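Local coordinates for protein 2',5'-phosphodiesterase 12 (Homo sapiens, PDB 4Z0V) that belongs to the endonuclease/exonuclease/phosphatase family, with an E-set-like N-terminal domain ahead of a DNase I-like domain, and carries a bound magnesium ion, at residues L192-R206 with T215-D229. Numbering follows the deposited sequence.
Sequences LVPALEAFGLEGVFR and TFYRKSKFSLLSQHD
Strand 201-206 runs antiparallel to strand 215-218 at 155°, with Glu202-Tyr217 and Val204-Thr215 as hydrogen-bonded pairs and Gly203-Phe216 as a non-hydrogen-bonded pair. Helix 192-198 ends in a Schellman motif at Gly200 and leads straight into the first strand. The Phe216 ring is held between Leu196 of the helix and Gly203 of the partner strand. Leu196 CD1 sits over the centre of one ring face, 3.5 Å from the ring centroid, in a CH-pi contact. Gly203 CA covers the opposite face, 3.4 Å from Phe216 CD2. With no side chain at Gly203, the ring can close onto the strand backbone. Val193 CG2 meets the ring edge. On the other sheet face, Tyr217 has CG between its backbone N and carbonyl carbon (chi1 50°), which puts one ring face against Glu202 O, near the rim. Its OH reaches Glu202 OE1 at 2.7 Å in a weak hydrogen bond. Lys219 curls back so that NZ meets Glu202 OE2 at 3.0 Å from above the carboxylate plane, a salt bridge. Val204 packs CG1 on Leu224 CD2 at 3.8 Å. At the far end, Arg206 NE donates to the anti lone pair of Asp229 OD2 at 2.8 Å in a salt bridge, with the guanidinium and carboxylate planes 89° apart. Asp229 OD1 is taken by Val268 N, which links this bridge to strand 265-273. Arg218 NH1 makes a weak hydrogen bond to Phe199 O, while NE forms a salt bridge with Asp176 and NH2 donates to Ala175 O. The contact therefore joins an apolar helix-sheet core around Phe216 to an opposite face that is apolar at Val204 but polar near Glu202, where Tyr217 and Lys219 share one carboxylate and would probably stabilise its negative charge.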
ATOM      1  N   LEU A 192      -2.934  -9.489   2.163  1.00  9.82           N
ATOM      2  CA  LEU A 192      -3.214  -8.193   2.800  1.00 10.46           C
ATOM      3  C   LEU A 192      -4.555  -8.174   3.527  1.00 13.50           C
ATOM      4  O   LEU A 192      -4.597  -7.772   4.684  1.00 13.46           O
ATOM      5  CB  LEU A 192      -3.148  -7.064   1.763  1.00 10.39           C
ATOM      6  CG  LEU A 192      -1.844  -7.024   0.984  1.00 12.65           C
ATOM      7  CD1 LEU A 192      -1.959  -6.047  -0.160  1.00 13.04           C
ATOM      8  CD2 LEU A 192      -0.649  -6.631   1.910  1.00 18.57           C
ATOM      9  N   VAL A 193      -5.644  -8.624   2.881  1.00  9.78           N
ATOM     10  CA  VAL A 193      -6.945  -8.592   3.547  1.00 10.09           C
ATOM     11  C   VAL A 193      -6.907  -9.439   4.850  1.00 13.98           C
ATOM     12  O   VAL A 193      -7.223  -8.877   5.881  1.00 14.34           O
ATOM     13  CB  VAL A 193      -8.117  -8.950   2.605  1.00 12.58           C
ATOM     14  CG1 VAL A 193      -9.364  -9.353   3.390  1.00 12.92           C
ATOM     15  CG2 VAL A 193      -8.436  -7.768   1.690  1.00 13.05           C
ATOM     16  N   PRO A 194      -6.426 -10.698   4.885  1.00 12.50           N
ATOM     17  CA  PRO A 194      -6.411 -11.433   6.173  1.00 12.41           C
ATOM     18  C   PRO A 194      -5.523 -10.791   7.239  1.00 13.63           C
ATOM     19  O   PRO A 194      -5.935 -10.729   8.401  1.00 13.36           O
ATOM     20  CB  PRO A 194      -5.874 -12.818   5.775  1.00 13.89           C
ATOM     21  CG  PRO A 194      -6.240 -12.953   4.309  1.00 18.78           C
ATOM     22  CD  PRO A 194      -5.986 -11.573   3.776  1.00 14.97           C
ATOM     23  N   ALA A 195      -4.329 -10.294   6.870  1.00 10.51           N
ATOM     24  CA  ALA A 195      -3.459  -9.690   7.870  1.00 10.68           C
ATOM     25  C   ALA A 195      -4.039  -8.384   8.388  1.00 12.58           C
ATOM     26  O   ALA A 195      -4.122  -8.156   9.602  1.00 13.44           O
ATOM     27  CB  ALA A 195      -2.074  -9.437   7.278  1.00 12.21           C
ATOM     28  N   LEU A 196      -4.414  -7.506   7.479  1.00  8.98           N
ATOM     29  CA  LEU A 196      -4.836  -6.177   7.899  1.00  7.85           C
ATOM     30  C   LEU A 196      -6.213  -6.193   8.544  1.00 12.77           C
ATOM     31  O   LEU A 196      -6.443  -5.423   9.490  1.00 11.21           O
ATOM     32  CB  LEU A 196      -4.741  -5.193   6.720  1.00  7.61           C
ATOM     33  CG  LEU A 196      -3.302  -4.958   6.205  1.00 12.69           C
ATOM     34  CD1 LEU A 196      -3.289  -3.964   5.054  1.00 13.01           C
ATOM     35  CD2 LEU A 196      -2.388  -4.366   7.310  1.00 14.25           C
ATOM     36  N   GLU A 197      -7.117  -7.092   8.115  1.00 11.59           N
ATOM     37  CA  GLU A 197      -8.389  -7.110   8.839  1.00 12.89           C
ATOM     38  C   GLU A 197      -8.209  -7.604  10.300  1.00 15.84           C
ATOM     39  O   GLU A 197      -8.883  -7.108  11.201  1.00 14.63           O
ATOM     40  CB  GLU A 197      -9.488  -7.878   8.094  1.00 15.86           C
ATOM     41  CG  GLU A 197      -9.458  -9.380   8.090  1.00 30.35           C
ATOM     42  CD  GLU A 197     -10.644  -9.978   7.339  1.00 49.62           C
ATOM     43  OE1 GLU A 197     -10.800 -11.216   7.412  1.00 39.04           O
ATOM     44  OE2 GLU A 197     -11.444  -9.222   6.730  1.00 22.76           O
ATOM     45  N   ALA A 198      -7.252  -8.525  10.539  1.00 13.42           N
ATOM     46  CA  ALA A 198      -6.956  -9.027  11.892  1.00 12.96           C
ATOM     47  C   ALA A 198      -6.478  -7.902  12.821  1.00 14.95           C
ATOM     48  O   ALA A 198      -6.673  -7.961  14.048  1.00 14.99           O
ATOM     49  CB  ALA A 198      -5.900 -10.114  11.805  1.00 12.89           C
ATOM     50  N   PHE A 199      -5.865  -6.868  12.228  1.00 11.51           N
ATOM     51  CA  PHE A 199      -5.351  -5.726  12.972  1.00 10.42           C
ATOM     52  C   PHE A 199      -6.301  -4.512  12.894  1.00 15.42           C
ATOM     53  O   PHE A 199      -5.906  -3.427  13.297  1.00 16.30           O
ATOM     54  CB  PHE A 199      -3.918  -5.368  12.483  1.00 10.85           C
ATOM     55  CG  PHE A 199      -2.877  -6.330  13.017  1.00 10.63           C
ATOM     56  CD1 PHE A 199      -2.688  -7.579  12.426  1.00 11.87           C
ATOM     57  CD2 PHE A 199      -2.121  -6.009  14.145  1.00 13.09           C
ATOM     58  CE1 PHE A 199      -1.726  -8.468  12.914  1.00 11.77           C
ATOM     59  CE2 PHE A 199      -1.166  -6.895  14.646  1.00 14.66           C
ATOM     60  CZ  PHE A 199      -0.970  -8.123  14.026  1.00 12.80           C
ATOM     61  N   GLY A 200      -7.532  -4.709  12.412  1.00 11.63           N
ATOM     62  CA  GLY A 200      -8.561  -3.670  12.436  1.00 11.45           C
ATOM     63  C   GLY A 200      -8.695  -2.749  11.234  1.00 13.99           C
ATOM     64  O   GLY A 200      -9.361  -1.719  11.338  1.00 12.71           O
ATOM     65  N   LEU A 201      -8.132  -3.129  10.077  1.00 10.33           N
ATOM     66  CA  LEU A 201      -8.258  -2.318   8.859  1.00  9.07           C
ATOM     67  C   LEU A 201      -9.061  -3.053   7.796  1.00 11.94           C
ATOM     68  O   LEU A 201      -8.985  -4.273   7.691  1.00 12.97           O
ATOM     69  CB  LEU A 201      -6.885  -1.933   8.277  1.00  9.20           C
ATOM     70  CG  LEU A 201      -6.002  -1.039   9.160  1.00 13.88           C
ATOM     71  CD1 LEU A 201      -5.061  -1.877  10.007  1.00 16.09           C
ATOM     72  CD2 LEU A 201      -5.141  -0.137   8.312  1.00 15.98           C
ATOM     73  N   GLU A 202      -9.793  -2.306   7.005  1.00  8.36           N
ATOM     74  CA  GLU A 202     -10.596  -2.813   5.889  1.00  9.73           C
ATOM     75  C   GLU A 202     -10.041  -2.205   4.618  1.00 13.27           C
ATOM     76  O   GLU A 202      -9.508  -1.099   4.660  1.00 12.84           O
ATOM     77  CB  GLU A 202     -12.057  -2.416   6.108  1.00 12.13           C
ATOM     78  CG  GLU A 202     -13.072  -3.012   5.177  1.00 22.29           C
ATOM     79  CD  GLU A 202     -14.473  -2.876   5.758  1.00 48.93           C
ATOM     80  OE1 GLU A 202     -15.104  -1.818   5.537  1.00 51.65           O
ATOM     81  OE2 GLU A 202     -14.893  -3.778   6.519  1.00 44.84           O
ATOM     82  N   GLY A 203     -10.123  -2.921   3.515  1.00  9.94           N
ATOM     83  CA  GLY A 203      -9.517  -2.403   2.295  1.00 11.04           C
ATOM     84  C   GLY A 203     -10.358  -2.474   1.041  1.00 13.68           C
ATOM     85  O   GLY A 203     -11.348  -3.223   0.972  1.00 10.46           O
ATOM     86  N   VAL A 204      -9.938  -1.683   0.038  1.00  9.84           N
ATOM     87  CA  VAL A 204     -10.553  -1.637  -1.296  1.00  8.98           C
ATOM     88  C   VAL A 204      -9.425  -1.772  -2.338  1.00 10.95           C
ATOM     89  O   VAL A 204      -8.274  -1.354  -2.113  1.00  9.70           O
ATOM     90  CB  VAL A 204     -11.437  -0.382  -1.506  1.00 12.73           C
ATOM     91  CG1 VAL A 204     -12.681  -0.440  -0.606  1.00 11.74           C
ATOM     92  CG2 VAL A 204     -10.661   0.910  -1.278  1.00 13.09           C
ATOM     93  N   PHE A 205      -9.751  -2.418  -3.456  1.00  7.95           N
ATOM     94  CA  PHE A 205      -8.758  -2.752  -4.483  1.00  8.75           C
ATOM     95  C   PHE A 205      -9.202  -2.255  -5.846  1.00 13.12           C
ATOM     96  O   PHE A 205     -10.367  -2.427  -6.211  1.00 12.15           O
ATOM     97  CB  PHE A 205      -8.568  -4.285  -4.489  1.00  9.73           C
ATOM     98  CG  PHE A 205      -7.559  -4.855  -5.460  1.00 12.34           C
ATOM     99  CD1 PHE A 205      -6.218  -4.472  -5.407  1.00 14.18           C
ATOM    100  CD2 PHE A 205      -7.927  -5.849  -6.360  1.00 16.14           C
ATOM    101  CE1 PHE A 205      -5.276  -5.017  -6.300  1.00 15.43           C
ATOM    102  CE2 PHE A 205      -6.987  -6.403  -7.243  1.00 19.44           C
ATOM    103  CZ  PHE A 205      -5.662  -5.987  -7.202  1.00 17.55           C
ATOM    104  N   ARG A 206      -8.266  -1.676  -6.602  1.00  9.95           N
ATOM    105  CA  ARG A 206      -8.507  -1.225  -7.978  1.00 10.04           C
ATOM    106  C   ARG A 206      -7.414  -1.824  -8.858  1.00 12.69           C
ATOM    107  O   ARG A 206      -6.284  -1.346  -8.840  1.00 11.26           O
ATOM    108  CB  ARG A 206      -8.550   0.312  -8.051  1.00 10.73           C
ATOM    109  CG  ARG A 206      -8.581   0.920  -9.482  1.00 17.18           C
ATOM    110  CD  ARG A 206      -9.789   0.458 -10.292  1.00 26.44           C
ATOM    111  NE  ARG A 206     -11.034   0.749  -9.580  1.00 33.57           N
ATOM    112  CZ  ARG A 206     -12.248   0.393  -9.981  1.00 47.34           C
ATOM    113  NH1 ARG A 206     -12.410  -0.297 -11.107  1.00 39.21           N
ATOM    114  NH2 ARG A 206     -13.311   0.712  -9.254  1.00 24.70           N
ATOM    115  N   THR A 215      -6.259   0.556  -0.892  1.00  7.74           N
ATOM    116  CA  THR A 215      -6.299   1.523   0.223  1.00  6.04           C
ATOM    117  C   THR A 215      -6.955   0.797   1.379  1.00 10.55           C
ATOM    118  O   THR A 215      -8.027   0.235   1.205  1.00 10.64           O
ATOM    119  CB  THR A 215      -7.032   2.842  -0.163  1.00  9.50           C
ATOM    120  OG1 THR A 215      -6.317   3.505  -1.208  1.00 11.57           O
ATOM    121  CG2 THR A 215      -7.155   3.829   1.019  1.00 12.79           C
ATOM    122  N   PHE A 216      -6.309   0.800   2.530  1.00  8.24           N
ATOM    123  CA  PHE A 216      -6.821   0.196   3.767  1.00  8.28           C
ATOM    124  C   PHE A 216      -7.041   1.290   4.789  1.00 10.25           C
ATOM    125  O   PHE A 216      -6.290   2.245   4.813  1.00  9.58           O
ATOM    126  CB  PHE A 216      -5.866  -0.862   4.318  1.00  9.09           C
ATOM    127  CG  PHE A 216      -5.894  -2.147   3.533  1.00 10.17           C
ATOM    128  CD1 PHE A 216      -5.073  -2.319   2.411  1.00 12.28           C
ATOM    129  CD2 PHE A 216      -6.686  -3.220   3.953  1.00 10.58           C
ATOM    130  CE1 PHE A 216      -5.095  -3.518   1.690  1.00 12.42           C
ATOM    131  CE2 PHE A 216      -6.714  -4.419   3.225  1.00 11.86           C
ATOM    132  CZ  PHE A 216      -5.929  -4.548   2.090  1.00 10.40           C
ATOM    133  N   TYR A 217      -8.090   1.173   5.605  1.00  7.04           N
ATOM    134  CA  TYR A 217      -8.365   2.209   6.593  1.00  9.68           C
ATOM    135  C   TYR A 217      -8.751   1.548   7.896  1.00 13.23           C
ATOM    136  O   TYR A 217      -9.414   0.513   7.877  1.00 11.23           O
ATOM    137  CB  TYR A 217      -9.463   3.188   6.102  1.00 11.91           C
ATOM    138  CG  TYR A 217     -10.708   2.485   5.596  1.00 14.87           C
ATOM    139  CD1 TYR A 217     -10.793   2.031   4.280  1.00 18.08           C
ATOM    140  CD2 TYR A 217     -11.770   2.207   6.451  1.00 18.41           C
ATOM    141  CE1 TYR A 217     -11.889   1.289   3.840  1.00 20.53           C
ATOM    142  CE2 TYR A 217     -12.884   1.491   6.012  1.00 20.29           C
ATOM    143  CZ  TYR A 217     -12.935   1.030   4.709  1.00 31.29           C
ATOM    144  OH  TYR A 217     -14.045   0.343   4.277  1.00 39.40           O
ATOM    145  N   ARG A 218      -8.327   2.143   9.034  1.00  9.92           N
ATOM    146  CA  ARG A 218      -8.618   1.579  10.349  1.00  8.99           C
ATOM    147  C   ARG A 218     -10.066   1.827  10.719  1.00 10.94           C
ATOM    148  O   ARG A 218     -10.476   2.984  10.843  1.00 11.62           O
ATOM    149  CB  ARG A 218      -7.670   2.168  11.380  1.00  6.70           C
ATOM    150  CG  ARG A 218      -7.922   1.623  12.789  1.00  8.46           C
ATOM    151  CD  ARG A 218      -6.832   2.080  13.761  1.00 10.81           C
ATOM    152  NE  ARG A 218      -5.527   1.569  13.347  1.00 10.68           N
ATOM    153  CZ  ARG A 218      -5.114   0.317  13.545  1.00 11.55           C
ATOM    154  NH1 ARG A 218      -5.866  -0.539  14.232  1.00 11.77           N
ATOM    155  NH2 ARG A 218      -3.942  -0.081  13.076  1.00 10.87           N
ATOM    156  N   LYS A 219     -10.822   0.742  10.943  1.00  9.73           N
ATOM    157  CA  LYS A 219     -12.276   0.828  11.193  1.00  9.60           C
ATOM    158  C   LYS A 219     -12.609   1.544  12.503  1.00 13.45           C
ATOM    159  O   LYS A 219     -13.640   2.212  12.586  1.00 14.59           O
ATOM    160  CB  LYS A 219     -12.934  -0.565  11.184  1.00 11.56           C
ATOM    161  CG  LYS A 219     -12.934  -1.273   9.799  1.00 18.14           C
ATOM    162  CD  LYS A 219     -13.815  -0.534   8.743  1.00 31.39           C
ATOM    163  CE  LYS A 219     -15.323  -0.689   8.890  1.00 34.38           C
ATOM    164  NZ  LYS A 219     -15.755  -2.111   8.875  1.00 38.59           N
ATOM    165  N   SER A 220     -11.713   1.474  13.487  1.00 11.02           N
ATOM    166  CA  SER A 220     -11.969   2.155  14.763  1.00 11.09           C
ATOM    167  C   SER A 220     -11.867   3.691  14.600  1.00 14.91           C
ATOM    168  O   SER A 220     -12.363   4.418  15.456  1.00 15.06           O
ATOM    169  CB  SER A 220     -11.019   1.660  15.847  1.00 12.27           C
ATOM    170  OG  SER A 220      -9.710   2.151  15.629  1.00 13.69           O
ATOM    171  N   LYS A 221     -11.248   4.178  13.507  1.00  9.36           N
ATOM    172  CA  LYS A 221     -11.132   5.611  13.285  1.00  8.87           C
ATOM    173  C   LYS A 221     -11.900   6.080  12.065  1.00 13.56           C
ATOM    174  O   LYS A 221     -12.176   7.270  11.974  1.00 15.09           O
ATOM    175  CB  LYS A 221      -9.659   6.024  13.158  1.00 11.87           C
ATOM    176  CG  LYS A 221      -8.941   5.873  14.490  1.00 17.91           C
ATOM    177  CD  LYS A 221      -7.446   6.034  14.375  1.00 21.78           C
ATOM    178  CE  LYS A 221      -7.021   7.440  14.668  1.00 29.32           C
ATOM    179  NZ  LYS A 221      -5.552   7.533  14.846  1.00 18.61           N
ATOM    180  N   PHE A 222     -12.196   5.188  11.099  1.00 11.35           N
ATOM    181  CA  PHE A 222     -12.849   5.601   9.841  1.00 10.63           C
ATOM    182  C   PHE A 222     -13.849   4.608   9.289  1.00 14.05           C
ATOM    183  O   PHE A 222     -13.674   3.402   9.432  1.00 12.01           O
ATOM    184  CB  PHE A 222     -11.782   5.788   8.729  1.00 12.03           C
ATOM    185  CG  PHE A 222     -10.833   6.939   8.967  1.00 14.08           C
ATOM    186  CD1 PHE A 222     -11.278   8.255   8.885  1.00 15.83           C
ATOM    187  CD2 PHE A 222      -9.508   6.705   9.343  1.00 16.29           C
ATOM    188  CE1 PHE A 222     -10.398   9.319   9.105  1.00 18.00           C
ATOM    189  CE2 PHE A 222      -8.630   7.772   9.579  1.00 19.50           C
ATOM    190  CZ  PHE A 222      -9.086   9.071   9.470  1.00 17.10           C
ATOM    191  N   SER A 223     -14.821   5.130   8.538  1.00  9.49           N
ATOM    192  CA  SER A 223     -15.772   4.352   7.746  1.00  8.90           C
ATOM    193  C   SER A 223     -15.639   4.827   6.304  1.00 12.29           C
ATOM    194  O   SER A 223     -15.416   6.025   6.069  1.00 12.32           O
ATOM    195  CB  SER A 223     -17.211   4.549   8.230  1.00 14.04           C
ATOM    196  OG  SER A 223     -17.411   3.900   9.477  1.00 22.79           O
ATOM    197  N   LEU A 224     -15.871   3.934   5.354  1.00 10.62           N
ATOM    198  CA  LEU A 224     -15.817   4.331   3.947  1.00 10.60           C
ATOM    199  C   LEU A 224     -17.173   4.897   3.517  1.00 11.96           C
ATOM    200  O   LEU A 224     -18.194   4.249   3.730  1.00 12.45           O
ATOM    201  CB  LEU A 224     -15.448   3.101   3.112  1.00 11.86           C
ATOM    202  CG  LEU A 224     -15.419   3.273   1.591  1.00 14.33           C
ATOM    203  CD1 LEU A 224     -14.264   4.195   1.166  1.00 12.54           C
ATOM    204  CD2 LEU A 224     -15.240   1.896   0.917  1.00 15.87           C
ATOM    205  N   LEU A 225     -17.198   6.128   3.002  1.00  9.78           N
ATOM    206  CA  LEU A 225     -18.445   6.737   2.515  1.00 10.61           C
ATOM    207  C   LEU A 225     -18.694   6.395   1.057  1.00 12.39           C
ATOM    208  O   LEU A 225     -19.807   5.971   0.685  1.00 11.05           O
ATOM    209  CB  LEU A 225     -18.442   8.269   2.682  1.00 10.49           C
ATOM    210  CG  LEU A 225     -18.464   8.761   4.125  1.00 14.41           C
ATOM    211  CD1 LEU A 225     -18.596  10.298   4.174  1.00 13.43           C
ATOM    212  CD2 LEU A 225     -19.621   8.080   4.932  1.00 15.35           C
ATOM    213  N   SER A 226     -17.706   6.688   0.205  1.00 10.77           N
ATOM    214  CA  SER A 226     -17.883   6.506  -1.230  1.00  9.93           C
ATOM    215  C   SER A 226     -16.550   6.330  -1.942  1.00 12.49           C
ATOM    216  O   SER A 226     -15.491   6.593  -1.369  1.00  9.83           O
ATOM    217  CB  SER A 226     -18.610   7.723  -1.807  1.00 11.81           C
ATOM    218  OG  SER A 226     -17.859   8.892  -1.548  1.00 12.36           O
ATOM    219  N   GLN A 227     -16.611   5.857  -3.200  1.00  9.13           N
ATOM    220  CA  GLN A 227     -15.393   5.603  -3.983  1.00  9.17           C
ATOM    221  C   GLN A 227     -15.515   6.290  -5.332  1.00 13.65           C
ATOM    222  O   GLN A 227     -16.611   6.384  -5.900  1.00 12.17           O
ATOM    223  CB  GLN A 227     -15.138   4.104  -4.159  1.00 10.05           C
ATOM    224  CG  GLN A 227     -14.956   3.354  -2.827  1.00 13.33           C
ATOM    225  CD  GLN A 227     -14.920   1.876  -3.072  1.00 17.04           C
ATOM    226  OE1 GLN A 227     -15.927   1.185  -2.911  1.00 15.46           O
ATOM    227  NE2 GLN A 227     -13.761   1.366  -3.495  1.00 10.78           N
ATOM    228  N   HIS A 228     -14.398   6.829  -5.830  1.00 10.91           N
ATOM    229  CA  HIS A 228     -14.436   7.628  -7.058  1.00 10.19           C
ATOM    230  C   HIS A 228     -13.213   7.312  -7.937  1.00 12.40           C
ATOM    231  O   HIS A 228     -12.494   8.202  -8.396  1.00 12.88           O
ATOM    232  CB  HIS A 228     -14.498   9.117  -6.675  1.00 11.45           C
ATOM    233  CG  HIS A 228     -15.573   9.420  -5.667  1.00 14.32           C
ATOM    234  ND1 HIS A 228     -16.865   9.718  -6.062  1.00 15.10           N
ATOM    235  CD2 HIS A 228     -15.524   9.410  -4.312  1.00 16.16           C
ATOM    236  CE1 HIS A 228     -17.554   9.899  -4.942  1.00 14.77           C
ATOM    237  NE2 HIS A 228     -16.795   9.707  -3.868  1.00 15.57           N
ATOM    238  N   ASP A 229     -12.959   6.032  -8.142  1.00 11.00           N
ATOM    239  CA  ASP A 229     -11.785   5.628  -8.927  1.00 10.92           C
ATOM    240  C   ASP A 229     -11.929   5.955 -10.407  1.00 13.97           C
ATOM    241  O   ASP A 229     -13.028   5.894 -10.974  1.00 12.66           O
ATOM    242  CB  ASP A 229     -11.530   4.128  -8.807  1.00 12.56           C
ATOM    243  CG  ASP A 229     -11.371   3.571  -7.410  1.00 13.80           C
ATOM    244  OD1 ASP A 229     -11.241   4.381  -6.431  1.00 11.16           O
ATOM    245  OD2 ASP A 229     -11.325   2.357  -7.285  1.00 13.49           O
TER
HETATM  246  O   HOH W   1      -3.017  -2.238  14.629  1.00 16.72           O
HETATM  247  O   HOH W   2     -10.169  -1.026  13.797  1.00 13.09           O
HETATM  248  O   HOH W   3     -12.790  -0.914  -5.144  1.00 29.58           O